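Local coordinates for NADPH-dependent aldehyde reductase YqhD (Escherichia coli, PDB 4QGS), which reduces a broad range of short-chain aldehydes to the corresponding alcohols with NADPH, using one zinc ion in each subunit, at residues 98-103 with 110-115; 45-50 with 56-61; 230-235 with 320-325; 17-22 with 262-267. All blocks are in the same frame, centred on the assembly; numbering follows the deposited sequence.

Overall arrangement
The four contacts sample both halves of a two-domain dehydrogenase. Interactions 1 and 2 are buried and share one parallel sheet: strands 99-104 and 42-46 are neighbours in it, and the two contacts touch through neighbouring threonines. Both pack strand against helix mainly through aliphatic groups, with a tyrosine ring in interaction 2 and a threonine hydroxyl in interaction 1. Interaction 3, whose centre is about 36 Å from either, joins two helices of the C-terminal half and is only partly buried, with leucine methyls against valine and backbone carbonyls. Interaction 4 lies at the surface between two loops, includes a bridging water, and touches interaction 3 through I231 and I267.

Interaction 1 of 4, residues 98-103 with 110-115; sequences TFLLAV and DGTKFI
T112 is the residue on which this contact turns, because its two branches meet two different residues of the facing strand. Its methyl CG2 packs against L100 CB at 3.8 Å, while the hydroxyl OG1 rests 3.5 Å from the CB of A102, which also lies against T112 CB. With chi1 at -59°, OG1 sits beside the backbone N and CG2 is anti to it; this rotation lets one short side chain cover L100 and A102 together. One helical turn further on, I115 offers its branch methyl CG2 to L100 CD1 at 4.0 Å, the two side chains meeting at a slant.

Next come the groups that position this first shell. The hydroxyl of T112 is hydrogen-bonded to V108 O one turn back in the helix and to T46 OG1 on the adjoining strand, an arrangement that fixes its rotation and satisfies a buried polar atom. M144 touches L100 and T112, and V92 of helix 82-95 meets L100.

Overall, the strand and helix axes approach to 8.7 Å and run nearly antiparallel, at 168°. A strand that turns back into a helix lying along the sheet is a beta-alpha unit, as in the Rossmann-like nucleotide-binding domains of this family. Here the same helix carries D110 and, at its start, G106 and S107, all three of which bind NADP(+).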
loop_
_atom_site.group_PDB
_atom_site.type_symbol
_atom_site.label_atom_id
_atom_site.label_comp_id
_atom_site.label_asym_id
_atom_site.label_seq_id
_atom_site.Cartn_x
_atom_site.Cartn_y
_atom_site.Cartn_z
ATOM N N THR A 98 -12.155 20.125 -14.089
ATOM C CA THR A 98 -13.288 19.731 -13.260
ATOM C C THR A 98 -13.254 18.259 -12.873
ATOM O O THR A 98 -14.127 17.783 -12.148
ATOM C CB THR A 98 -14.622 19.999 -13.970
ATOM O OG1 THR A 98 -14.673 19.212 -15.166
ATOM C CG2 THR A 98 -14.744 21.467 -14.326
ATOM N N PHE A 99 -12.263 17.534 -13.376
ATOM C CA PHE A 99 -12.130 16.120 -13.037
ATOM C C PHE A 99 -10.678 15.675 -13.199
ATOM O O PHE A 99 -10.038 16.001 -14.190
ATOM C CB PHE A 99 -13.047 15.254 -13.912
ATOM C CG PHE A 99 -13.315 13.888 -13.339
ATOM C CD1 PHE A 99 -14.454 13.652 -12.597
ATOM C CD2 PHE A 99 -12.408 12.849 -13.527
ATOM C CE1 PHE A 99 -14.706 12.407 -12.052
ATOM C CE2 PHE A 99 -12.654 11.591 -12.983
ATOM C CZ PHE A 99 -13.803 11.374 -12.244
ATOM N N LEU A 100 -10.167 14.930 -12.217
ATOM C CA LEU A 100 -8.801 14.410 -12.274
ATOM C C LEU A 100 -8.788 12.906 -12.518
ATOM O O LEU A 100 -9.597 12.184 -11.960
ATOM C CB LEU A 100 -8.060 14.733 -10.965
ATOM C CG LEU A 100 -7.872 16.225 -10.702
ATOM C CD1 LEU A 100 -7.682 16.493 -9.210
ATOM C CD2 LEU A 100 -6.692 16.729 -11.469
ATOM N N LEU A 101 -7.867 12.430 -13.355
ATOM C CA LEU A 101 -7.796 10.996 -13.632
ATOM C C LEU A 101 -6.372 10.476 -13.482
ATOM O O LEU A 101 -5.542 10.657 -14.359
ATOM C CB LEU A 101 -8.316 10.681 -15.035
ATOM C CG LEU A 101 -8.370 9.197 -15.417
ATOM C CD1 LEU A 101 -9.212 8.383 -14.462
ATOM C CD2 LEU A 101 -8.883 9.023 -16.860
ATOM N N ALA A 102 -6.104 9.831 -12.352
ATOM C CA ALA A 102 -4.761 9.336 -12.074
ATOM C C ALA A 102 -4.532 8.010 -12.780
ATOM O O ALA A 102 -5.304 7.066 -12.605
ATOM C CB ALA A 102 -4.567 9.188 -10.575
ATOM N N VAL A 103 -3.471 7.941 -13.574
ATOM C CA VAL A 103 -3.135 6.722 -14.288
ATOM C C VAL A 103 -1.750 6.251 -13.850
ATOM O O VAL A 103 -0.748 6.895 -14.151
ATOM C CB VAL A 103 -3.170 6.941 -15.814
ATOM C CG1 VAL A 103 -2.824 5.662 -16.554
ATOM C CG2 VAL A 103 -4.542 7.465 -16.243
ATOM N N ASP A 110 -1.760 8.970 -4.887
ATOM C CA ASP A 110 -1.610 9.781 -3.682
ATOM C C ASP A 110 -1.423 11.261 -4.008
ATOM O O ASP A 110 -2.056 12.128 -3.404
ATOM C CB ASP A 110 -0.437 9.274 -2.841
ATOM C CG ASP A 110 -0.760 7.988 -2.113
ATOM O OD1 ASP A 110 -1.940 7.571 -2.143
ATOM O OD2 ASP A 110 0.155 7.406 -1.494
ATOM N N GLY A 111 -0.558 11.543 -4.971
ATOM C CA GLY A 111 -0.307 12.907 -5.376
ATOM C C GLY A 111 -1.556 13.535 -5.961
ATOM O O GLY A 111 -1.824 14.716 -5.776
ATOM N N THR A 112 -2.331 12.737 -6.679
ATOM C CA THR A 112 -3.532 13.268 -7.297
ATOM C C THR A 112 -4.590 13.560 -6.233
ATOM O O THR A 112 -5.344 14.528 -6.345
ATOM C CB THR A 112 -4.061 12.298 -8.373
ATOM O OG1 THR A 112 -3.037 12.120 -9.365
ATOM C CG2 THR A 112 -5.310 12.858 -9.032
ATOM N N LYS A 113 -4.622 12.747 -5.184
ATOM C CA LYS A 113 -5.531 13.001 -4.070
ATOM C C LYS A 113 -5.231 14.368 -3.477
ATOM O O LYS A 113 -6.135 15.141 -3.144
ATOM C CB LYS A 113 -5.407 11.916 -3.000
ATOM C CG LYS A 113 -6.016 10.573 -3.383
ATOM C CD LYS A 113 -5.984 9.597 -2.214
ATOM C CE LYS A 113 -6.587 8.255 -2.584
ATOM N NZ LYS A 113 -6.606 7.318 -1.425
ATOM N N PHE A 114 -3.948 14.671 -3.359
ATOM C CA PHE A 114 -3.544 15.947 -2.801
ATOM C C PHE A 114 -3.961 17.095 -3.714
ATOM O O PHE A 114 -4.480 18.105 -3.247
ATOM C CB PHE A 114 -2.038 15.969 -2.567
ATOM C CG PHE A 114 -1.530 17.283 -2.087
ATOM C CD1 PHE A 114 -1.771 17.703 -0.786
ATOM C CD2 PHE A 114 -0.818 18.107 -2.932
ATOM C CE1 PHE A 114 -1.304 18.924 -0.342
ATOM C CE2 PHE A 114 -0.345 19.316 -2.492
ATOM C CZ PHE A 114 -0.592 19.732 -1.197
ATOM N N ILE A 115 -3.742 16.932 -5.018
ATOM C CA ILE A 115 -4.147 17.949 -5.982
ATOM C C ILE A 115 -5.650 18.235 -5.890
ATOM O O ILE A 115 -6.065 19.392 -5.871
ATOM C CB ILE A 115 -3.782 17.528 -7.422
ATOM C CG1 ILE A 115 -2.270 17.395 -7.563
ATOM C CG2 ILE A 115 -4.312 18.534 -8.426
ATOM C CD1 ILE A 115 -1.826 16.686 -8.849
#

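Interaction 2 of 4, residues 45-50 with 56-61; sequences ITYGGG and GVLDQV
The backbones of 45-50 and 56-61 stay well apart, with the CA atoms of Y47 and L58 8.7 Å from each other, and side chains close the distance between the strand and the helix that starts after G56. I45 supplies two of the three meetings by using both branches. Its CG2 methyl touches L58 CD1 at 3.8 Å, the two side chains slanting across one another. In the longer branch, chi1 of -62° sets CG1 beside the backbone N, and chi2 of -177° then extends CD1 outward to meet V61 CG1, again at 3.8 Å, tip to tip.

L58 is shared between I45 and Y47. While CD1 serves I45, its other methyl, CD2, reaches the Y47 ring at CE2, 4.0 Å away, in an oblique approach with the two side chains nearly at right angles. The ring owes its place to chi1 of 55°, which sets CG between the backbone N and the carbonyl carbon. V52 and K53 of helix 51-55 also touch both Y47 and L58, and V103 on the adjoining strand backs I45.

Every meeting across this interface is carbon against carbon. Its cohesion therefore comes from dispersion and the exclusion of water, consistent with the burial of all four residues, beside a loop in which G49 binds NADP(+).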
loop_
_atom_site.group_PDB
_atom_site.type_symbol
_atom_site.label_atom_id
_atom_site.label_comp_id
_atom_site.label_asym_id
_atom_site.label_seq_id
_atom_site.Cartn_x
_atom_site.Cartn_y
_atom_site.Cartn_z
ATOM N N ILE A 45 -5.595 14.300 -16.868
ATOM C CA ILE A 45 -4.977 12.995 -16.679
ATOM C C ILE A 45 -3.589 13.170 -16.065
ATOM O O ILE A 45 -2.745 13.849 -16.632
ATOM C CB ILE A 45 -4.837 12.247 -18.008
ATOM C CG1 ILE A 45 -6.207 11.997 -18.629
ATOM C CG2 ILE A 45 -4.051 10.936 -17.818
ATOM C CD1 ILE A 45 -6.123 11.194 -19.922
ATOM N N THR A 46 -3.367 12.567 -14.904
ATOM C CA THR A 46 -2.072 12.664 -14.241
ATOM C C THR A 46 -1.331 11.335 -14.318
ATOM O O THR A 46 -1.944 10.271 -14.279
ATOM C CB THR A 46 -2.231 13.072 -12.774
ATOM O OG1 THR A 46 -3.027 12.093 -12.104
ATOM C CG2 THR A 46 -2.914 14.428 -12.660
ATOM N N TYR A 47 -0.009 11.386 -14.438
ATOM C CA TYR A 47 0.766 10.152 -14.407
ATOM C C TYR A 47 2.190 10.386 -13.916
ATOM O O TYR A 47 2.575 11.516 -13.602
ATOM C CB TYR A 47 0.790 9.484 -15.777
ATOM C CG TYR A 47 1.284 10.357 -16.911
ATOM C CD1 TYR A 47 2.634 10.410 -17.238
ATOM C CD2 TYR A 47 0.398 11.112 -17.668
ATOM C CE1 TYR A 47 3.085 11.203 -18.282
ATOM C CE2 TYR A 47 0.839 11.903 -18.709
ATOM C CZ TYR A 47 2.181 11.946 -19.011
ATOM O OH TYR A 47 2.620 12.737 -20.049
ATOM N N GLY A 48 2.956 9.304 -13.853
ATOM C CA GLY A 48 4.251 9.323 -13.202
ATOM C C GLY A 48 5.405 9.519 -14.160
ATOM O O GLY A 48 5.484 10.538 -14.846
ATOM N N GLY A 49 6.288 8.526 -14.209
ATOM C CA GLY A 49 7.532 8.625 -14.949
ATOM C C GLY A 49 7.460 8.384 -16.444
ATOM O O GLY A 49 8.451 8.600 -17.142
ATOM N N GLY A 50 6.315 7.931 -16.945
ATOM C CA GLY A 50 6.159 7.747 -18.379
ATOM C C GLY A 50 6.080 6.319 -18.891
ATOM O O GLY A 50 5.910 6.097 -20.088
ATOM N N GLY A 56 1.296 1.475 -23.478
ATOM C CA GLY A 56 0.084 1.646 -24.252
ATOM C C GLY A 56 -1.134 1.898 -23.380
ATOM O O GLY A 56 -2.226 2.109 -23.900
ATOM N N VAL A 57 -0.955 1.886 -22.060
ATOM C CA VAL A 57 -2.088 2.106 -21.151
ATOM C C VAL A 57 -2.641 3.526 -21.269
ATOM O O VAL A 57 -3.861 3.724 -21.299
ATOM C CB VAL A 57 -1.708 1.833 -19.675
ATOM C CG1 VAL A 57 -2.769 2.401 -18.727
ATOM C CG2 VAL A 57 -1.554 0.341 -19.444
ATOM N N LEU A 58 -1.752 4.510 -21.322
ATOM C CA LEU A 58 -2.186 5.893 -21.457
ATOM C C LEU A 58 -2.944 6.091 -22.766
ATOM O O LEU A 58 -3.948 6.805 -22.804
ATOM C CB LEU A 58 -1.010 6.856 -21.391
ATOM C CG LEU A 58 -1.426 8.322 -21.510
ATOM C CD1 LEU A 58 -2.372 8.719 -20.368
ATOM C CD2 LEU A 58 -0.196 9.218 -21.558
ATOM N N ASP A 59 -2.466 5.457 -23.835
ATOM C CA ASP A 59 -3.170 5.520 -25.115
ATOM C C ASP A 59 -4.579 4.925 -25.025
ATOM O O ASP A 59 -5.509 5.417 -25.678
ATOM C CB ASP A 59 -2.372 4.806 -26.212
ATOM C CG ASP A 59 -1.147 5.596 -26.656
ATOM O OD1 ASP A 59 -1.121 6.836 -26.500
ATOM O OD2 ASP A 59 -0.209 4.967 -27.184
ATOM N N GLN A 60 -4.751 3.877 -24.218
ATOM C CA GLN A 60 -6.085 3.292 -24.044
ATOM C C GLN A 60 -6.994 4.246 -23.294
ATOM O O GLN A 60 -8.180 4.334 -23.600
ATOM C CB GLN A 60 -6.035 1.943 -23.315
ATOM C CG GLN A 60 -5.473 0.796 -24.147
ATOM C CD GLN A 60 -5.654 -0.566 -23.494
ATOM O OE1 GLN A 60 -6.486 -0.739 -22.606
ATOM N NE2 GLN A 60 -4.867 -1.542 -23.936
ATOM N N VAL A 61 -6.443 4.959 -22.314
ATOM C CA VAL A 61 -7.223 5.956 -21.596
ATOM C C VAL A 61 -7.625 7.091 -22.541
ATOM O O VAL A 61 -8.787 7.498 -22.578
ATOM C CB VAL A 61 -6.449 6.516 -20.385
ATOM C CG1 VAL A 61 -7.256 7.616 -19.705
ATOM C CG2 VAL A 61 -6.148 5.387 -19.406
#

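Interaction 3 of 4, residues 230-235 with 320-325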
loop_
_atom_site.group_PDB
_atom_site.type_symbol
_atom_site.label_atom_id
_atom_site.label_comp_id
_atom_site.label_asym_id
_atom_site.label_seq_id
_atom_site.Cartn_x
_atom_site.Cartn_y
_atom_site.Cartn_z
ATOM N N GLY A 230 -8.575 -15.720 4.159
ATOM C CA GLY A 230 -8.877 -15.917 2.750
ATOM C C GLY A 230 -7.915 -15.190 1.830
ATOM O O GLY A 230 -7.477 -15.736 0.807
ATOM N N ILE A 231 -7.609 -13.946 2.169
ATOM C CA ILE A 231 -6.637 -13.169 1.395
ATOM C C ILE A 231 -5.272 -13.874 1.407
ATOM O O ILE A 231 -4.634 -14.044 0.356
ATOM C CB ILE A 231 -6.495 -11.721 1.944
ATOM C CG1 ILE A 231 -7.775 -10.926 1.678
ATOM C CG2 ILE A 231 -5.258 -11.015 1.322
ATOM C CD1 ILE A 231 -7.908 -9.653 2.498
ATOM N N LEU A 232 -4.841 -14.294 2.595
ATOM C CA LEU A 232 -3.514 -14.907 2.770
ATOM C C LEU A 232 -3.423 -16.214 1.979
ATOM O O LEU A 232 -2.461 -16.449 1.240
ATOM C CB LEU A 232 -3.232 -15.142 4.260
ATOM C CG LEU A 232 -3.163 -13.859 5.085
ATOM C CD1 LEU A 232 -3.135 -14.169 6.569
ATOM C CD2 LEU A 232 -1.901 -13.054 4.702
ATOM N N LEU A 233 -4.454 -17.047 2.095
ATOM C CA LEU A 233 -4.512 -18.301 1.363
ATOM C C LEU A 233 -4.440 -18.088 -0.153
ATOM O O LEU A 233 -3.767 -18.834 -0.871
ATOM C CB LEU A 233 -5.804 -19.055 1.743
ATOM C CG LEU A 233 -5.686 -19.728 3.115
ATOM C CD1 LEU A 233 -7.076 -19.987 3.694
ATOM C CD2 LEU A 233 -4.896 -21.016 3.021
ATOM N N THR A 234 -5.137 -17.064 -0.637
ATOM C CA THR A 234 -5.147 -16.729 -2.060
ATOM C C THR A 234 -3.765 -16.261 -2.535
ATOM O O THR A 234 -3.303 -16.646 -3.599
ATOM C CB THR A 234 -6.194 -15.643 -2.354
ATOM O OG1 THR A 234 -7.494 -16.140 -1.976
ATOM C CG2 THR A 234 -6.215 -15.311 -3.843
ATOM N N LEU A 235 -3.120 -15.423 -1.741
ATOM C CA LEU A 235 -1.786 -14.930 -2.100
ATOM C C LEU A 235 -0.769 -16.065 -2.099
ATOM O O LEU A 235 0.136 -16.104 -2.949
ATOM C CB LEU A 235 -1.356 -13.810 -1.143
ATOM C CG LEU A 235 -2.109 -12.480 -1.256
ATOM C CD1 LEU A 235 -1.718 -11.516 -0.132
ATOM C CD2 LEU A 235 -1.895 -11.828 -2.629
ATOM N N GLU A 320 -2.734 -22.794 11.773
ATOM C CA GLU A 320 -3.753 -23.775 11.426
ATOM C C GLU A 320 -4.564 -23.382 10.184
ATOM O O GLU A 320 -4.698 -24.173 9.243
ATOM C CB GLU A 320 -4.688 -23.980 12.628
ATOM C CG GLU A 320 -5.751 -25.030 12.422
ATOM C CD GLU A 320 -6.509 -25.320 13.705
ATOM O OE1 GLU A 320 -5.854 -25.546 14.744
ATOM O OE2 GLU A 320 -7.753 -25.311 13.679
ATOM N N ARG A 321 -5.084 -22.156 10.170
ATOM C CA ARG A 321 -6.022 -21.719 9.130
ATOM C C ARG A 321 -5.349 -21.423 7.796
ATOM O O ARG A 321 -5.929 -21.661 6.742
ATOM C CB ARG A 321 -6.783 -20.468 9.577
ATOM C CG ARG A 321 -7.730 -20.667 10.779
ATOM C CD ARG A 321 -9.090 -21.161 10.341
ATOM N NE ARG A 321 -9.970 -21.388 11.493
ATOM C CZ ARG A 321 -10.800 -20.479 11.994
ATOM N NH1 ARG A 321 -10.869 -19.272 11.460
ATOM N NH2 ARG A 321 -11.569 -20.781 13.045
ATOM N N VAL A 322 -4.131 -20.896 7.839
ATOM C CA VAL A 322 -3.468 -20.496 6.598
ATOM C C VAL A 322 -2.462 -21.558 6.127
ATOM O O VAL A 322 -2.345 -21.814 4.931
ATOM C CB VAL A 322 -2.787 -19.122 6.775
ATOM C CG1 VAL A 322 -1.938 -18.748 5.555
ATOM C CG2 VAL A 322 -3.842 -18.046 7.035
ATOM N N TRP A 323 -1.752 -22.190 7.059
ATOM C CA TRP A 323 -0.693 -23.134 6.678
ATOM C C TRP A 323 -1.003 -24.609 6.971
ATOM O O TRP A 323 -0.166 -25.479 6.735
ATOM C CB TRP A 323 0.619 -22.749 7.373
ATOM C CG TRP A 323 1.202 -21.484 6.840
ATOM C CD1 TRP A 323 1.188 -20.252 7.431
ATOM C CD2 TRP A 323 1.866 -21.320 5.583
ATOM N NE1 TRP A 323 1.809 -19.332 6.617
ATOM C CE2 TRP A 323 2.228 -19.964 5.472
ATOM C CE3 TRP A 323 2.181 -22.191 4.532
ATOM C CZ2 TRP A 323 2.912 -19.456 4.365
ATOM C CZ3 TRP A 323 2.849 -21.688 3.428
ATOM C CH2 TRP A 323 3.206 -20.330 3.355
ATOM N N ASN A 324 -2.192 -24.875 7.497
ATOM C CA ASN A 324 -2.617 -26.234 7.830
ATOM C C ASN A 324 -1.671 -26.912 8.821
ATOM O O ASN A 324 -1.470 -28.121 8.769
ATOM C CB ASN A 324 -2.747 -27.087 6.562
ATOM C CG ASN A 324 -3.611 -28.318 6.781
ATOM O OD1 ASN A 324 -4.484 -28.327 7.652
ATOM N ND2 ASN A 324 -3.369 -29.366 5.999
ATOM N N ILE A 325 -1.087 -26.121 9.717
ATOM C CA ILE A 325 -0.202 -26.643 10.760
ATOM C C ILE A 325 -1.029 -26.931 12.006
ATOM O O ILE A 325 -1.467 -26.008 12.694
ATOM C CB ILE A 325 0.944 -25.660 11.117
ATOM C CG1 ILE A 325 1.817 -25.377 9.896
ATOM C CG2 ILE A 325 1.794 -26.207 12.252
ATOM C CD1 ILE A 325 2.773 -24.205 10.096
#
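L233 reaches across to the facing helix and meets backbone instead of side chain. From CB, the chain turns at chi1 of -77°, which puts CG anti to the carbonyl carbon and brings it to 4.1 Å from R321 O. At CG the path forks: CD1 closes on that same R321 O at 3.7 Å, whereas CD2 passes to V322, coming within 3.3 Å of its carbonyl O and also resting near its CA. One leucine thus covers two successive carbonyls near the end of helix 312-323, in the region where the closest CA atoms of the two segments, those of L233 and V322, are 5.8 Å apart.

The neighbouring L232 makes the more conventional meeting. Its CB lies 4.0 Å from V322 CG1; both valine methyls lie against L232 CB, and CG2 also meets CD1 at 4.0 Å, with the side chains crossing at about a right angle. V322 also places CG1 over one face of the W323 ring, toward its rim. Within the first helix, G230 O accepts T234 N and T234 OG1 from opposite faces of its carbonyl plane.

Beyond the apolar meeting, R321 forms a salt bridge with E229 of the other helix. The pair belongs to the helical C-terminal domain: helix 196-211, which bears the zinc ligands D205 and H209, covers L232 through F207 and T210, while helix 330-347 packs against W323. Helix 222-244 thus touches helix 196-211 through L232, which also meets V322 of the segment 320-325.

Interaction 4 of 4, residues 17-22 with 262-267. Unlike the reference sequence in segment 262-267: E263 (reference Leu).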
loop_
_atom_site.group_PDB
_atom_site.type_symbol
_atom_site.label_atom_id
_atom_site.label_comp_id
_atom_site.label_asym_id
_atom_site.label_seq_id
_atom_site.Cartn_x
_atom_site.Cartn_y
_atom_site.Cartn_z
ATOM N N LEU A 17 -16.731 2.238 9.118
ATOM C CA LEU A 17 -16.170 1.713 7.867
ATOM C C LEU A 17 -16.794 2.414 6.674
ATOM O O LEU A 17 -18.010 2.465 6.533
ATOM C CB LEU A 17 -16.389 0.198 7.773
ATOM C CG LEU A 17 -16.017 -0.516 6.467
ATOM C CD1 LEU A 17 -14.521 -0.369 6.189
ATOM C CD2 LEU A 17 -16.410 -1.983 6.545
ATOM N N HIS A 18 -15.958 2.959 5.799
ATOM C CA HIS A 18 -16.469 3.663 4.635
ATOM C C HIS A 18 -15.561 3.400 3.445
ATOM O O HIS A 18 -14.371 3.725 3.479
ATOM C CB HIS A 18 -16.574 5.162 4.908
ATOM C CG HIS A 18 -17.257 5.929 3.823
ATOM N ND1 HIS A 18 -16.822 7.165 3.400
ATOM C CD2 HIS A 18 -18.342 5.633 3.067
ATOM C CE1 HIS A 18 -17.608 7.599 2.432
ATOM N NE2 HIS A 18 -18.544 6.692 2.217
ATOM N N THR A 19 -16.127 2.781 2.416
ATOM C CA THR A 19 -15.377 2.439 1.211
ATOM C C THR A 19 -16.147 2.883 -0.039
ATOM O O THR A 19 -16.799 2.079 -0.705
ATOM C CB THR A 19 -15.085 0.924 1.149
ATOM O OG1 THR A 19 -16.316 0.196 1.223
ATOM C CG2 THR A 19 -14.183 0.497 2.298
ATOM N N PRO A 20 -16.079 4.182 -0.357
ATOM C CA PRO A 20 -16.990 4.750 -1.355
ATOM C C PRO A 20 -16.543 4.585 -2.812
ATOM O O PRO A 20 -17.331 4.845 -3.722
ATOM C CB PRO A 20 -17.021 6.227 -0.972
ATOM C CG PRO A 20 -15.657 6.481 -0.429
ATOM C CD PRO A 20 -15.280 5.221 0.312
ATOM N N THR A 21 -15.312 4.152 -3.038
ATOM C CA THR A 21 -14.823 4.066 -4.419
ATOM C C THR A 21 -15.458 2.935 -5.220
ATOM O O THR A 21 -15.397 1.765 -4.838
ATOM C CB THR A 21 -13.286 3.897 -4.448
ATOM O OG1 THR A 21 -12.676 5.000 -3.779
ATOM C CG2 THR A 21 -12.782 3.830 -5.899
ATOM N N ARG A 22 -16.066 3.284 -6.353
ATOM C CA ARG A 22 -16.621 2.289 -7.256
ATOM C C ARG A 22 -15.501 1.548 -7.972
ATOM O O ARG A 22 -14.631 2.168 -8.568
ATOM C CB ARG A 22 -17.548 2.941 -8.285
ATOM C CG ARG A 22 -18.076 1.979 -9.342
ATOM C CD ARG A 22 -18.904 2.717 -10.390
ATOM N NE ARG A 22 -20.067 3.393 -9.813
ATOM C CZ ARG A 22 -21.234 2.805 -9.565
ATOM N NH1 ARG A 22 -21.416 1.519 -9.834
ATOM N NH2 ARG A 22 -22.227 3.510 -9.043
ATOM N N ALA A 262 -6.403 -6.537 0.669
ATOM C CA ALA A 262 -5.388 -6.386 1.719
ATOM C C ALA A 262 -5.160 -4.911 2.059
ATOM O O ALA A 262 -4.855 -4.562 3.200
ATOM C CB ALA A 262 -4.074 -7.049 1.287
ATOM N N GLU A 263 -5.348 -4.038 1.076
ATOM C CA GLU A 263 -5.180 -2.594 1.269
ATOM C C GLU A 263 -6.473 -1.794 1.553
ATOM O O GLU A 263 -6.433 -0.574 1.561
ATOM C CB GLU A 263 -4.523 -2.017 0.017
ATOM C CG GLU A 263 -3.042 -1.781 0.108
ATOM C CD GLU A 263 -2.238 -3.019 -0.223
ATOM O OE1 GLU A 263 -1.399 -3.424 0.612
ATOM O OE2 GLU A 263 -2.435 -3.574 -1.321
ATOM N N ASN A 264 -7.598 -2.457 1.823
ATOM C CA ASN A 264 -8.912 -1.849 1.553
ATOM C C ASN A 264 -9.817 -1.394 2.742
ATOM O O ASN A 264 -10.488 -0.376 2.637
ATOM C CB ASN A 264 -9.676 -2.822 0.656
ATOM C CG ASN A 264 -10.966 -2.240 0.084
ATOM O OD1 ASN A 264 -11.733 -1.604 0.776
ATOM N ND2 ASN A 264 -11.170 -2.427 -1.212
ATOM N N GLY A 265 -9.866 -2.120 3.854
ATOM C CA GLY A 265 -10.608 -1.641 5.021
ATOM C C GLY A 265 -11.509 -2.603 5.796
ATOM O O GLY A 265 -11.607 -2.517 7.033
ATOM N N LEU A 266 -12.169 -3.511 5.085
ATOM C CA LEU A 266 -13.017 -4.507 5.727
ATOM C C LEU A 266 -12.232 -5.358 6.738
ATOM O O LEU A 266 -12.695 -5.578 7.855
ATOM C CB LEU A 266 -13.667 -5.396 4.667
ATOM C CG LEU A 266 -14.908 -6.229 4.974
ATOM C CD1 LEU A 266 -15.919 -5.452 5.789
ATOM C CD2 LEU A 266 -15.533 -6.699 3.664
ATOM N N ILE A 267 -11.035 -5.822 6.386
ATOM C CA ILE A 267 -10.350 -6.738 7.296
ATOM C C ILE A 267 -9.799 -6.068 8.551
ATOM O O ILE A 267 -9.512 -6.746 9.536
ATOM C CB ILE A 267 -9.207 -7.484 6.593
ATOM C CG1 ILE A 267 -8.267 -6.492 5.914
ATOM C CG2 ILE A 267 -9.777 -8.468 5.577
ATOM C CD1 ILE A 267 -6.936 -7.109 5.551
HETATM O O HOH W 1 -11.609 2.299 4.277
#
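Chi1 of 173° swings L17 CG anti to its own N, and L266 takes a similar turn at -161°, and with these settings the two leucines meet: L17 CD2 lies 3.6 Å from L266 CD1, the side chains slanting past each other. The other methyl of L17, CD1, rests against the backbone of G265, 3.7 Å from its O. T19 adds a second point of touch by directing CG2 toward the amide of N264, with 3.6 Å between that methyl and N264 OD1.

G265 has backbone angles (phi 136°) that suit a residue without a CB, and its bare backbone lets L17 and T19 come close. A water spans the loops beside them, donating to H18 O at 3.2 Å and more weakly to N264 O. E263, which differs from the reference sequence, touches the zinc ligands D205 and H209.

This surface contact joins the loop leading into strand 22-25, outermost in the sheet of this chain, to the loop after helix 249-262. It thereby links the two halves of the two-domain iron-containing alcohol dehydrogenase fold, probably near the boundary between them, with the zinc ion about 13 Å from the N264 side chain.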